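Local coordinates for structural polyprotein, VP1 (Israeli acute paralysis virus, PDB 5CDD) that probably acts as a structural component of the virion, VP1 being one capsid-protein piece of a longer structural polyprotein, at residues T41-F46 against S79-L84; R47-N52 against T64-T69; K60-D65 against F113-N118; I124-P129 against S167-S172. All coordinates share one frame; numbering follows the deposited sequence.

Interaction 1: T41-F46 against S79-L84; sequences TLLRTF and SYLSYL
Leu-43, in the short 3-10 segment 41-43, lies 8.8 Å from Leu-81 of helix 77-82, measured CA to CA, and no hydrogen bond joins residues 41-46 to 79-84. Each piece of backbone is held locally: Arg-44 N donates to Thr-41 O at 3.2 Å, and Leu-84 N donates to Leu-81 O at 3.1 Å. The contact itself is a small apolar cluster in which one methyl meets two leucines. Leu-81 CD1 lies 4.1 Å from Leu-43 CD2 and 4.3 Å from Leu-42 CB, so it approaches the methyl branch of one leucine and the root of the next. In Leu-81 the CG stands opposite the carbonyl carbon (chi1 -65°), on the N side, and the extended second torsion (chi2 173°) carries CD1 outward to the 3-10 segment. The side chains of Leu-43 and Leu-81 run at a slant to each other. On the helix, Ser-82 OG folds back onto Ser-79 O at 2.6 Å, and it also binds Arg-106 of a neighbouring structural-polyprotein chain. Phe-190 of strand 189-191 packs on both Leu-43 and Leu-81. This is loop-to-helix core packing in a CRPV-like capsid protein: the segment leading into strand 47-55 packs against helix 77-82, which leads into strand 87-98.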
loop_
_atom_site.group_PDB
_atom_site.type_symbol
_atom_site.label_atom_id
_atom_site.label_comp_id
_atom_site.label_asym_id
_atom_site.label_seq_id
_atom_site.Cartn_x
_atom_site.Cartn_y
_atom_site.Cartn_z
ATOM N N THR A 41 20.995 -24.577 -13.322
ATOM C CA THR A 41 19.735 -24.022 -13.790
ATOM C C THR A 41 19.062 -24.986 -14.754
ATOM O O THR A 41 17.853 -24.930 -14.953
ATOM C CB THR A 41 19.935 -22.671 -14.501
ATOM O OG1 THR A 41 20.704 -22.861 -15.692
ATOM C CG2 THR A 41 20.655 -21.683 -13.587
ATOM N N LEU A 42 19.844 -25.881 -15.348
ATOM C CA LEU A 42 19.301 -26.846 -16.293
ATOM C C LEU A 42 18.718 -28.029 -15.550
ATOM O O LEU A 42 18.192 -28.955 -16.158
ATOM C CB LEU A 42 20.386 -27.308 -17.267
ATOM C CG LEU A 42 21.021 -26.179 -18.090
ATOM C CD1 LEU A 42 22.095 -26.754 -18.993
ATOM C CD2 LEU A 42 19.960 -25.466 -18.919
ATOM N N LEU A 43 18.823 -27.991 -14.226
ATOM C CA LEU A 43 18.273 -29.042 -13.382
ATOM C C LEU A 43 16.936 -28.541 -12.841
ATOM O O LEU A 43 16.313 -29.174 -11.985
ATOM C CB LEU A 43 19.221 -29.367 -12.224
ATOM C CG LEU A 43 20.576 -29.983 -12.578
ATOM C CD1 LEU A 43 21.362 -30.244 -11.308
ATOM C CD2 LEU A 43 20.367 -31.274 -13.349
ATOM N N ARG A 44 16.516 -27.383 -13.346
ATOM C CA ARG A 44 15.253 -26.764 -12.962
ATOM C C ARG A 44 14.344 -26.796 -14.185
ATOM O O ARG A 44 13.122 -26.905 -14.072
ATOM C CB ARG A 44 15.479 -25.318 -12.513
ATOM C CG ARG A 44 16.372 -25.189 -11.290
ATOM C CD ARG A 44 15.702 -25.754 -10.046
ATOM N NE ARG A 44 16.604 -25.758 -8.898
ATOM C CZ ARG A 44 17.576 -26.646 -8.710
ATOM N NH1 ARG A 44 17.774 -27.615 -9.592
ATOM N NH2 ARG A 44 18.357 -26.561 -7.642
ATOM N N THR A 45 14.961 -26.700 -15.358
ATOM C CA THR A 45 14.235 -26.746 -16.621
ATOM C C THR A 45 13.804 -28.188 -16.869
ATOM O O THR A 45 14.579 -29.116 -16.639
ATOM C CB THR A 45 15.128 -26.321 -17.800
ATOM O OG1 THR A 45 16.284 -27.166 -17.847
ATOM C CG2 THR A 45 15.572 -24.882 -17.648
ATOM N N PHE A 46 12.574 -28.377 -17.332
ATOM C CA PHE A 46 12.078 -29.719 -17.608
ATOM C C PHE A 46 12.424 -30.158 -19.019
ATOM O O PHE A 46 12.417 -29.353 -19.950
ATOM C CB PHE A 46 10.562 -29.792 -17.416
ATOM C CG PHE A 46 10.133 -29.846 -15.978
ATOM C CD1 PHE A 46 10.213 -28.719 -15.169
ATOM C CD2 PHE A 46 9.658 -31.033 -15.430
ATOM C CE1 PHE A 46 9.826 -28.773 -13.831
ATOM C CE2 PHE A 46 9.271 -31.097 -14.096
ATOM C CZ PHE A 46 9.355 -29.964 -13.295
ATOM N N SER A 79 20.331 -36.630 -16.651
ATOM C CA SER A 79 21.154 -37.776 -17.005
ATOM C C SER A 79 22.495 -37.331 -17.578
ATOM O O SER A 79 23.554 -37.754 -17.114
ATOM C CB SER A 79 20.430 -38.649 -18.027
ATOM O OG SER A 79 21.242 -39.737 -18.426
ATOM N N TYR A 80 22.442 -36.468 -18.587
ATOM C CA TYR A 80 23.648 -35.977 -19.239
ATOM C C TYR A 80 24.644 -35.358 -18.262
ATOM O O TYR A 80 25.826 -35.703 -18.271
ATOM C CB TYR A 80 23.281 -34.949 -20.309
ATOM C CG TYR A 80 24.407 -34.647 -21.271
ATOM C CD1 TYR A 80 24.878 -35.624 -22.149
ATOM C CD2 TYR A 80 24.999 -33.387 -21.311
ATOM C CE1 TYR A 80 25.910 -35.349 -23.047
ATOM C CE2 TYR A 80 26.031 -33.103 -22.204
ATOM C CZ TYR A 80 26.479 -34.086 -23.069
ATOM O OH TYR A 80 27.484 -33.801 -23.965
ATOM N N LEU A 81 24.167 -34.447 -17.421
ATOM C CA LEU A 81 25.030 -33.776 -16.454
ATOM C C LEU A 81 25.483 -34.666 -15.297
ATOM O O LEU A 81 26.531 -34.417 -14.695
ATOM C CB LEU A 81 24.323 -32.536 -15.894
ATOM C CG LEU A 81 24.036 -31.395 -16.876
ATOM C CD1 LEU A 81 23.182 -30.335 -16.197
ATOM C CD2 LEU A 81 25.343 -30.794 -17.367
ATOM N N SER A 82 24.709 -35.701 -14.987
ATOM C CA SER A 82 25.057 -36.592 -13.885
ATOM C C SER A 82 26.393 -37.291 -14.117
ATOM O O SER A 82 27.076 -37.674 -13.167
ATOM C CB SER A 82 23.962 -37.645 -13.676
ATOM O OG SER A 82 23.989 -38.630 -14.693
ATOM N N TYR A 83 26.762 -37.449 -15.384
ATOM C CA TYR A 83 28.010 -38.113 -15.744
ATOM C C TYR A 83 29.267 -37.311 -15.415
ATOM O O TYR A 83 30.374 -37.848 -15.463
ATOM C CB TYR A 83 27.994 -38.470 -17.231
ATOM C CG TYR A 83 27.320 -39.791 -17.535
ATOM C CD1 TYR A 83 27.948 -40.998 -17.231
ATOM C CD2 TYR A 83 26.062 -39.836 -18.134
ATOM C CE1 TYR A 83 27.342 -42.221 -17.517
ATOM C CE2 TYR A 83 25.443 -41.056 -18.424
ATOM C CZ TYR A 83 26.091 -42.244 -18.114
ATOM O OH TYR A 83 25.499 -43.454 -18.410
ATOM N N LEU A 84 29.099 -36.036 -15.077
ATOM C CA LEU A 84 30.232 -35.176 -14.737
ATOM C C LEU A 84 30.489 -35.115 -13.232
ATOM O O LEU A 84 31.482 -34.538 -12.792
ATOM C CB LEU A 84 29.994 -33.753 -15.249
ATOM C CG LEU A 84 29.902 -33.516 -16.755
ATOM C CD1 LEU A 84 29.578 -32.054 -17.021
ATOM C CD2 LEU A 84 31.215 -33.896 -17.416
#

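Interaction 2: R47-N52 against T64-T69; sequences RTITDN and TDLTNT
Two torsions in Leu-66 set up its contact with Ile-49 and Thr-50: CG lies opposite the backbone N (chi1 169°), and chi2 of 65° leaves CD2 extended, reaching to both partners. Ile-49 answers with CG1 in the crowded position, between its own N and carbonyl carbon (chi1 56°), and CD1 extended from there. The outcome is a three-residue apolar contact. Leu-66 CD2 lies 3.9 Å from Ile-49 CD1 and 4.1 Å from Thr-50 CG2, serving both residues at once, while Leu-66 CD1 stands 4.2 Å from the same Thr-50 methyl. Thr-50 thus gives its methyl to the helix, and its hydroxyl turns to its own segment, where OG1 donates a weak hydrogen bond to Asn-52 O at 3.2 Å. Leu-66 slants across both partners. Consecutive residues of strand 47-55 can point to the same helix because both pair with Val-180, forming a classic beta bulge. On the helix, Asn-68 N donates to Thr-64 O at 2.8 Å. The buried Ile-49 also packs on Val-180 and Arg-182, and Thr-67, whose CB is directed away from segment 47-52, touches Arg-182 as well. Helix 64-73 therefore packs beside the bulged part of strand 47-55 and its antiparallel neighbour 176-184, in the larger of the two sheets.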
loop_
_atom_site.group_PDB
_atom_site.type_symbol
_atom_site.label_atom_id
_atom_site.label_comp_id
_atom_site.label_asym_id
_atom_site.label_seq_id
_atom_site.Cartn_x
_atom_site.Cartn_y
_atom_site.Cartn_z
ATOM N N ARG A 47 12.725 -31.441 -19.167
ATOM C CA ARG A 47 13.068 -32.013 -20.463
ATOM C C ARG A 47 12.487 -33.419 -20.529
ATOM O O ARG A 47 12.462 -34.130 -19.524
ATOM C CB ARG A 47 14.587 -32.057 -20.634
ATOM C CG ARG A 47 15.218 -30.694 -20.888
ATOM C CD ARG A 47 14.878 -30.193 -22.278
ATOM N NE ARG A 47 15.535 -28.928 -22.597
ATOM C CZ ARG A 47 15.123 -27.736 -22.173
ATOM N NH1 ARG A 47 14.045 -27.636 -21.406
ATOM N NH2 ARG A 47 15.787 -26.641 -22.524
ATOM N N THR A 48 12.011 -33.817 -21.704
ATOM C CA THR A 48 11.421 -35.142 -21.857
ATOM C C THR A 48 12.480 -36.233 -21.798
ATOM O O THR A 48 13.590 -36.061 -22.300
ATOM C CB THR A 48 10.645 -35.276 -23.191
ATOM O OG1 THR A 48 11.545 -35.119 -24.294
ATOM C CG2 THR A 48 9.558 -34.221 -23.282
ATOM N N ILE A 49 12.134 -37.349 -21.166
ATOM C CA ILE A 49 13.043 -38.482 -21.060
ATOM C C ILE A 49 12.470 -39.651 -21.842
ATOM O O ILE A 49 13.144 -40.647 -22.072
ATOM C CB ILE A 49 13.251 -38.904 -19.594
ATOM C CG1 ILE A 49 11.902 -39.210 -18.934
ATOM C CG2 ILE A 49 13.975 -37.806 -18.851
ATOM C CD1 ILE A 49 11.995 -39.658 -17.481
ATOM N N THR A 50 11.212 -39.516 -22.245
ATOM C CA THR A 50 10.524 -40.536 -23.024
ATOM C C THR A 50 9.255 -39.939 -23.611
ATOM O O THR A 50 8.426 -39.395 -22.886
ATOM C CB THR A 50 10.143 -41.772 -22.170
ATOM O OG1 THR A 50 9.510 -42.750 -23.003
ATOM C CG2 THR A 50 9.186 -41.387 -21.058
ATOM N N ASP A 51 9.110 -40.023 -24.928
ATOM C CA ASP A 51 7.928 -39.481 -25.579
ATOM C C ASP A 51 6.784 -40.478 -25.502
ATOM O O ASP A 51 5.702 -40.231 -26.027
ATOM C CB ASP A 51 8.229 -39.150 -27.043
ATOM C CG ASP A 51 9.306 -38.089 -27.193
ATOM O OD1 ASP A 51 9.055 -36.919 -26.825
ATOM O OD2 ASP A 51 10.408 -38.425 -27.679
ATOM N N ASN A 52 7.022 -41.610 -24.848
ATOM C CA ASN A 52 5.979 -42.620 -24.733
ATOM C C ASN A 52 6.264 -43.671 -23.668
ATOM O O ASN A 52 7.068 -44.577 -23.876
ATOM C CB ASN A 52 5.774 -43.311 -26.082
ATOM C CG ASN A 52 4.437 -44.014 -26.176
ATOM O OD1 ASN A 52 3.389 -43.382 -26.056
ATOM N ND2 ASN A 52 4.464 -45.323 -26.394
ATOM N N THR A 64 11.618 -45.944 -11.063
ATOM C CA THR A 64 12.983 -46.411 -11.229
ATOM C C THR A 64 12.997 -47.353 -12.431
ATOM O O THR A 64 14.015 -47.511 -13.098
ATOM C CB THR A 64 13.484 -47.170 -9.987
ATOM O OG1 THR A 64 12.541 -48.184 -9.623
ATOM C CG2 THR A 64 13.683 -46.224 -8.817
ATOM N N ASP A 65 11.848 -47.963 -12.711
ATOM C CA ASP A 65 11.721 -48.877 -13.842
ATOM C C ASP A 65 11.992 -48.122 -15.134
ATOM O O ASP A 65 12.458 -48.694 -16.118
ATOM C CB ASP A 65 10.319 -49.490 -13.892
ATOM C CG ASP A 65 10.023 -50.377 -12.694
ATOM O OD1 ASP A 65 10.982 -50.794 -12.004
ATOM O OD2 ASP A 65 8.831 -50.670 -12.449
ATOM N N LEU A 66 11.689 -46.830 -15.117
ATOM C CA LEU A 66 11.904 -45.960 -16.264
ATOM C C LEU A 66 13.192 -45.174 -16.055
ATOM O O LEU A 66 13.995 -45.003 -16.970
ATOM C CB LEU A 66 10.735 -44.983 -16.404
ATOM C CG LEU A 66 10.919 -43.826 -17.392
ATOM C CD1 LEU A 66 11.039 -44.374 -18.802
ATOM C CD2 LEU A 66 9.743 -42.871 -17.291
ATOM N N THR A 67 13.370 -44.705 -14.826
ATOM C CA THR A 67 14.523 -43.913 -14.424
ATOM C C THR A 67 15.875 -44.602 -14.584
ATOM O O THR A 67 16.822 -43.995 -15.079
ATOM C CB THR A 67 14.344 -43.442 -12.961
ATOM O OG1 THR A 67 13.726 -42.150 -12.958
ATOM C CG2 THR A 67 15.670 -43.387 -12.223
ATOM N N ASN A 68 15.971 -45.860 -14.164
ATOM C CA ASN A 68 17.233 -46.584 -14.277
ATOM C C ASN A 68 17.772 -46.542 -15.701
ATOM O O ASN A 68 18.973 -46.377 -15.916
ATOM C CB ASN A 68 17.069 -48.039 -13.835
ATOM C CG ASN A 68 16.758 -48.168 -12.358
ATOM O OD1 ASN A 68 17.341 -47.476 -11.524
ATOM N ND2 ASN A 68 15.844 -49.072 -12.024
ATOM N N THR A 69 16.876 -46.686 -16.671
ATOM C CA THR A 69 17.264 -46.667 -18.075
ATOM C C THR A 69 17.638 -45.263 -18.543
ATOM O O THR A 69 18.752 -45.031 -19.012
ATOM C CB THR A 69 16.124 -47.192 -18.967
ATOM O OG1 THR A 69 15.753 -48.507 -18.540
ATOM C CG2 THR A 69 16.569 -47.241 -20.419
#

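Interaction 3: K60-D65 against F113-N118; sequences KTPITD and FLMPRN
Pro-62 and Met-115 meet across the four-stranded antiparallel sheet of a capsid fold consistent with the viral jelly roll. Strand 61-62 is outermost there within the chain, strand 110-116 lies two places in, and strand 166-172 runs between them. The CA atoms of Pro-62 and Met-115 are 7.8 Å apart, and the gap is bridged by side chains without any hydrogen bond. Met-115 supplies the reach: its CG is tucked between its own N and carbonyl carbon (chi1 72°), and further bends in the chain lay the thioether at a slant against the proline ring. Met-115 CE comes to 3.4 Å from Pro-62 CG, while SD lies 4.0 Å from Pro-62 CB. A second contact forms at the start of helix 64-73, where the Thr-64 methyl turns to the chain leaving strand 110-116. Thr-64 CG2 stands 4.0 Å from Arg-117 NH1, set obliquely to the guanidinium, and 4.1 Å from Asn-118 N. Both are packing contacts of a methyl; the polar partners lie outside, Arg-117 NE in a salt bridge with Asp-165 and Asn-118 ND2 donating to Asp-161 O. Backbone bonds tie Thr-61 and Ile-63 to Tyr-170 and Leu-168, others tie Phe-113 to Met-169, and Met-115 also packs on Met-169, so the contact spans strand 166-172 between two strands it pairs with.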
loop_
_atom_site.group_PDB
_atom_site.type_symbol
_atom_site.label_atom_id
_atom_site.label_comp_id
_atom_site.label_asym_id
_atom_site.label_seq_id
_atom_site.Cartn_x
_atom_site.Cartn_y
_atom_site.Cartn_z
ATOM N N LYS A 60 0.965 -50.702 -9.857
ATOM C CA LYS A 60 1.781 -49.787 -9.071
ATOM C C LYS A 60 3.190 -49.874 -9.651
ATOM O O LYS A 60 3.890 -50.863 -9.454
ATOM C CB LYS A 60 1.780 -50.204 -7.597
ATOM C CG LYS A 60 0.384 -50.334 -6.995
ATOM C CD LYS A 60 0.416 -50.366 -5.470
ATOM C CE LYS A 60 1.228 -51.532 -4.933
ATOM N NZ LYS A 60 1.375 -51.479 -3.447
ATOM N N THR A 61 3.599 -48.835 -10.368
ATOM C CA THR A 61 4.904 -48.816 -11.014
ATOM C C THR A 61 5.909 -47.795 -10.485
ATOM O O THR A 61 5.682 -46.589 -10.563
ATOM C CB THR A 61 4.747 -48.561 -12.525
ATOM O OG1 THR A 61 3.911 -49.574 -13.096
ATOM C CG2 THR A 61 6.103 -48.562 -13.209
ATOM N N PRO A 62 7.039 -48.270 -9.938
ATOM C CA PRO A 62 8.061 -47.355 -9.420
ATOM C C PRO A 62 8.738 -46.738 -10.641
ATOM O O PRO A 62 9.046 -47.449 -11.603
ATOM C CB PRO A 62 9.007 -48.280 -8.654
ATOM C CG PRO A 62 8.157 -49.479 -8.331
ATOM C CD PRO A 62 7.359 -49.662 -9.583
ATOM N N ILE A 63 8.969 -45.430 -10.622
ATOM C CA ILE A 63 9.592 -44.791 -11.773
ATOM C C ILE A 63 11.037 -45.210 -12.007
ATOM O O ILE A 63 11.613 -44.881 -13.042
ATOM C CB ILE A 63 9.519 -43.246 -11.697
ATOM C CG1 ILE A 63 9.605 -42.769 -10.243
ATOM C CG2 ILE A 63 8.251 -42.759 -12.369
ATOM C CD1 ILE A 63 10.989 -42.896 -9.636
ATOM N N THR A 64 11.618 -45.944 -11.063
ATOM C CA THR A 64 12.983 -46.411 -11.229
ATOM C C THR A 64 12.997 -47.353 -12.431
ATOM O O THR A 64 14.015 -47.511 -13.098
ATOM C CB THR A 64 13.484 -47.170 -9.987
ATOM O OG1 THR A 64 12.541 -48.184 -9.623
ATOM C CG2 THR A 64 13.683 -46.224 -8.817
ATOM N N ASP A 65 11.848 -47.963 -12.711
ATOM C CA ASP A 65 11.721 -48.877 -13.842
ATOM C C ASP A 65 11.992 -48.122 -15.134
ATOM O O ASP A 65 12.458 -48.694 -16.118
ATOM C CB ASP A 65 10.319 -49.490 -13.892
ATOM C CG ASP A 65 10.023 -50.377 -12.694
ATOM O OD1 ASP A 65 10.982 -50.794 -12.004
ATOM O OD2 ASP A 65 8.831 -50.670 -12.449
ATOM N N PHE A 113 2.552 -41.953 -5.483
ATOM C CA PHE A 113 2.916 -42.113 -4.080
ATOM C C PHE A 113 4.426 -42.047 -3.908
ATOM O O PHE A 113 5.171 -41.860 -4.869
ATOM C CB PHE A 113 2.441 -43.475 -3.565
ATOM C CG PHE A 113 0.999 -43.773 -3.851
ATOM C CD1 PHE A 113 0.004 -43.409 -2.949
ATOM C CD2 PHE A 113 0.633 -44.423 -5.025
ATOM C CE1 PHE A 113 -1.335 -43.691 -3.211
ATOM C CE2 PHE A 113 -0.701 -44.709 -5.298
ATOM C CZ PHE A 113 -1.687 -44.342 -4.388
ATOM N N LEU A 114 4.865 -42.209 -2.666
ATOM C CA LEU A 114 6.283 -42.225 -2.347
ATOM C C LEU A 114 6.658 -43.677 -2.098
ATOM O O LEU A 114 5.795 -44.518 -1.843
ATOM C CB LEU A 114 6.578 -41.418 -1.080
ATOM C CG LEU A 114 6.638 -39.894 -1.150
ATOM C CD1 LEU A 114 6.928 -39.348 0.238
ATOM C CD2 LEU A 114 7.718 -39.457 -2.126
ATOM N N MET A 115 7.949 -43.967 -2.177
ATOM C CA MET A 115 8.433 -45.311 -1.927
ATOM C C MET A 115 9.949 -45.295 -1.926
ATOM O O MET A 115 10.572 -44.627 -2.746
ATOM C CB MET A 115 7.900 -46.283 -2.981
ATOM C CG MET A 115 8.517 -46.141 -4.345
ATOM S SD MET A 115 9.320 -47.690 -4.751
ATOM C CE MET A 115 7.897 -48.753 -5.021
ATOM N N PRO A 116 10.564 -46.016 -0.980
ATOM C CA PRO A 116 12.019 -46.088 -0.862
ATOM C C PRO A 116 12.659 -46.426 -2.197
ATOM O O PRO A 116 12.225 -47.340 -2.891
ATOM C CB PRO A 116 12.216 -47.186 0.172
ATOM C CG PRO A 116 11.019 -47.016 1.065
ATOM C CD PRO A 116 9.912 -46.841 0.052
ATOM N N ARG A 117 13.697 -45.682 -2.552
ATOM C CA ARG A 117 14.385 -45.899 -3.810
ATOM C C ARG A 117 14.826 -47.348 -3.967
ATOM O O ARG A 117 15.416 -47.933 -3.060
ATOM C CB ARG A 117 15.593 -44.971 -3.910
ATOM C CG ARG A 117 16.292 -45.003 -5.253
ATOM C CD ARG A 117 17.255 -43.841 -5.371
ATOM N NE ARG A 117 16.548 -42.568 -5.352
ATOM C CZ ARG A 117 15.701 -42.177 -6.298
ATOM N NH1 ARG A 117 15.462 -42.964 -7.338
ATOM N NH2 ARG A 117 15.089 -41.004 -6.206
ATOM N N ASN A 118 14.513 -47.919 -5.125
ATOM C CA ASN A 118 14.860 -49.293 -5.465
ATOM C C ASN A 118 14.062 -50.380 -4.760
ATOM O O ASN A 118 14.490 -51.531 -4.703
ATOM C CB ASN A 118 16.354 -49.529 -5.258
ATOM C CG ASN A 118 17.202 -48.687 -6.185
ATOM O OD1 ASN A 118 17.017 -48.701 -7.404
ATOM N ND2 ASN A 118 18.141 -47.945 -5.613
#

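Interaction 4: I124-P129 against S167-S172; sequences INVDGP and SLMYFS
The Met-169 and Ile-124 side chains run alongside each other, pointing in opposite senses, and the closest approach is from the sulfur, Met-169 SD lying 4.1 Å from Ile-124 CG2. Val-126 is met differently. Its side chain slants across the methionine, and CG1 stands 4.0 Å from Met-169 CE. The methionine runs out from strand 166-172 through two extended torsions, with CG opposite the backbone N (chi1 -179°), and bends only at its last bond (chi3 81°), which turns CE to the valine. Asn-125, with its CB directed away from the strand, shapes the loop between these two contacts. Its OD1 accepts from Asp-127 N at 3.1 Å, the N-H coming in the plane of the side-chain amide, at a lone pair of OD1, which makes an Asx turn. Its ND2 donates to Thr-276 O of a neighbouring structural-polyprotein chain, and Asp-127 OD1 forms a salt bridge with Arg-75 of another copy of this protein. The contact is apolar and non-directional; Met-169 meets the loop through SD and CE, while the polar groups of Asn-125 and Asp-127 form the turn and bond to other chains.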
loop_
_atom_site.group_PDB
_atom_site.type_symbol
_atom_site.label_atom_id
_atom_site.label_comp_id
_atom_site.label_asym_id
_atom_site.label_seq_id
_atom_site.Cartn_x
_atom_site.Cartn_y
_atom_site.Cartn_z
ATOM N N ILE A 124 5.892 -52.330 -0.379
ATOM C CA ILE A 124 5.640 -51.012 0.191
ATOM C C ILE A 124 4.138 -50.742 0.207
ATOM O O ILE A 124 3.406 -51.182 -0.682
ATOM C CB ILE A 124 6.343 -49.899 -0.624
ATOM C CG1 ILE A 124 6.280 -48.572 0.138
ATOM C CG2 ILE A 124 5.681 -49.745 -1.985
ATOM C CD1 ILE A 124 7.030 -48.580 1.454
ATOM N N ASN A 125 3.686 -50.018 1.227
ATOM C CA ASN A 125 2.276 -49.677 1.383
ATOM C C ASN A 125 1.886 -48.535 0.449
ATOM O O ASN A 125 2.744 -47.907 -0.172
ATOM C CB ASN A 125 2.004 -49.271 2.828
ATOM C CG ASN A 125 2.847 -48.092 3.261
ATOM O OD1 ASN A 125 2.626 -46.965 2.821
ATOM N ND2 ASN A 125 3.832 -48.348 4.112
ATOM N N VAL A 126 0.588 -48.268 0.357
ATOM C CA VAL A 126 0.093 -47.200 -0.503
ATOM C C VAL A 126 -0.442 -46.018 0.300
ATOM O O VAL A 126 -1.446 -45.408 -0.065
ATOM C CB VAL A 126 -1.019 -47.713 -1.450
ATOM C CG1 VAL A 126 -0.422 -48.639 -2.496
ATOM C CG2 VAL A 126 -2.092 -48.439 -0.653
ATOM N N ASP A 127 0.238 -45.698 1.394
ATOM C CA ASP A 127 -0.164 -44.581 2.237
ATOM C C ASP A 127 0.842 -43.437 2.130
ATOM O O ASP A 127 1.641 -43.395 1.192
ATOM C CB ASP A 127 -0.304 -45.036 3.690
ATOM C CG ASP A 127 -1.458 -46.008 3.887
ATOM O OD1 ASP A 127 -2.597 -45.669 3.496
ATOM O OD2 ASP A 127 -1.229 -47.108 4.435
ATOM N N GLY A 128 0.802 -42.514 3.085
ATOM C CA GLY A 128 1.710 -41.381 3.052
ATOM C C GLY A 128 1.221 -40.340 2.059
ATOM O O GLY A 128 0.115 -40.472 1.532
ATOM N N PRO A 129 2.013 -39.291 1.780
ATOM C CA PRO A 129 1.614 -38.243 0.834
ATOM C C PRO A 129 1.198 -38.829 -0.512
ATOM O O PRO A 129 1.699 -39.878 -0.919
ATOM C CB PRO A 129 2.867 -37.382 0.727
ATOM C CG PRO A 129 3.479 -37.523 2.078
ATOM C CD PRO A 129 3.342 -39.002 2.344
ATOM N N SER A 167 11.572 -42.170 -3.321
ATOM C CA SER A 167 11.392 -42.214 -4.763
ATOM C C SER A 167 9.900 -42.113 -5.072
ATOM O O SER A 167 9.074 -42.059 -4.161
ATOM C CB SER A 167 11.971 -43.518 -5.326
ATOM O OG SER A 167 11.805 -43.589 -6.729
ATOM N N LEU A 168 9.556 -42.084 -6.353
ATOM C CA LEU A 168 8.161 -41.983 -6.757
ATOM C C LEU A 168 7.583 -43.314 -7.240
ATOM O O LEU A 168 8.297 -44.162 -7.781
ATOM C CB LEU A 168 8.017 -40.945 -7.874
ATOM C CG LEU A 168 6.598 -40.661 -8.366
ATOM C CD1 LEU A 168 5.883 -39.806 -7.337
ATOM C CD2 LEU A 168 6.642 -39.947 -9.706
ATOM N N MET A 169 6.283 -43.490 -7.029
ATOM C CA MET A 169 5.585 -44.687 -7.471
ATOM C C MET A 169 4.351 -44.239 -8.247
ATOM O O MET A 169 3.521 -43.493 -7.734
ATOM C CB MET A 169 5.173 -45.552 -6.284
ATOM C CG MET A 169 4.464 -46.824 -6.704
ATOM S SD MET A 169 4.268 -47.984 -5.359
ATOM C CE MET A 169 2.816 -47.315 -4.532
ATOM N N TYR A 170 4.239 -44.707 -9.484
ATOM C CA TYR A 170 3.141 -44.336 -10.367
ATOM C C TYR A 170 1.994 -45.344 -10.360
ATOM O O TYR A 170 2.201 -46.533 -10.135
ATOM C CB TYR A 170 3.686 -44.198 -11.786
ATOM C CG TYR A 170 2.856 -43.335 -12.692
ATOM C CD1 TYR A 170 2.791 -41.958 -12.499
ATOM C CD2 TYR A 170 2.150 -43.889 -13.758
ATOM C CE1 TYR A 170 2.046 -41.149 -13.348
ATOM C CE2 TYR A 170 1.401 -43.092 -14.614
ATOM C CZ TYR A 170 1.353 -41.721 -14.404
ATOM O OH TYR A 170 0.618 -40.919 -15.247
ATOM N N PHE A 171 0.782 -44.862 -10.615
ATOM C CA PHE A 171 -0.383 -45.735 -10.649
ATOM C C PHE A 171 -1.558 -45.133 -11.411
ATOM O O PHE A 171 -1.797 -43.931 -11.361
ATOM C CB PHE A 171 -0.850 -46.074 -9.233
ATOM C CG PHE A 171 -2.061 -46.965 -9.203
ATOM C CD1 PHE A 171 -1.933 -48.338 -9.385
ATOM C CD2 PHE A 171 -3.335 -46.423 -9.061
ATOM C CE1 PHE A 171 -3.057 -49.161 -9.428
ATOM C CE2 PHE A 171 -4.466 -47.238 -9.105
ATOM C CZ PHE A 171 -4.326 -48.610 -9.289
ATOM N N SER A 172 -2.293 -45.986 -12.113
ATOM C CA SER A 172 -3.468 -45.558 -12.865
ATOM C C SER A 172 -4.433 -46.733 -12.930
ATOM O O SER A 172 -4.008 -47.885 -12.963
ATOM C CB SER A 172 -3.077 -45.122 -14.283
ATOM O OG SER A 172 -4.202 -44.643 -15.012
#

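Interactions 3 and 4 form the closest pair, their centres 7 Å apart: both use the four-stranded sheet, in which strand 166-172 of interaction 4 lies between the two strands that interaction 3 joins. Interaction 2 is linked to interaction 3 through helix 64-73, with Thr-64 and Asp-65 common to both and centres 13 Å apart. It also touches interaction 4, where Thr-64 CG2 packs 3.9 Å from Ser-167 OG. Interaction 1 adjoins interaction 2 in sequence (centres 14 Å apart) but lies 25 Å, centre to centre, from interaction 4. Together they run from the 3-10 segment to the loop that meets neighbouring capsid chains.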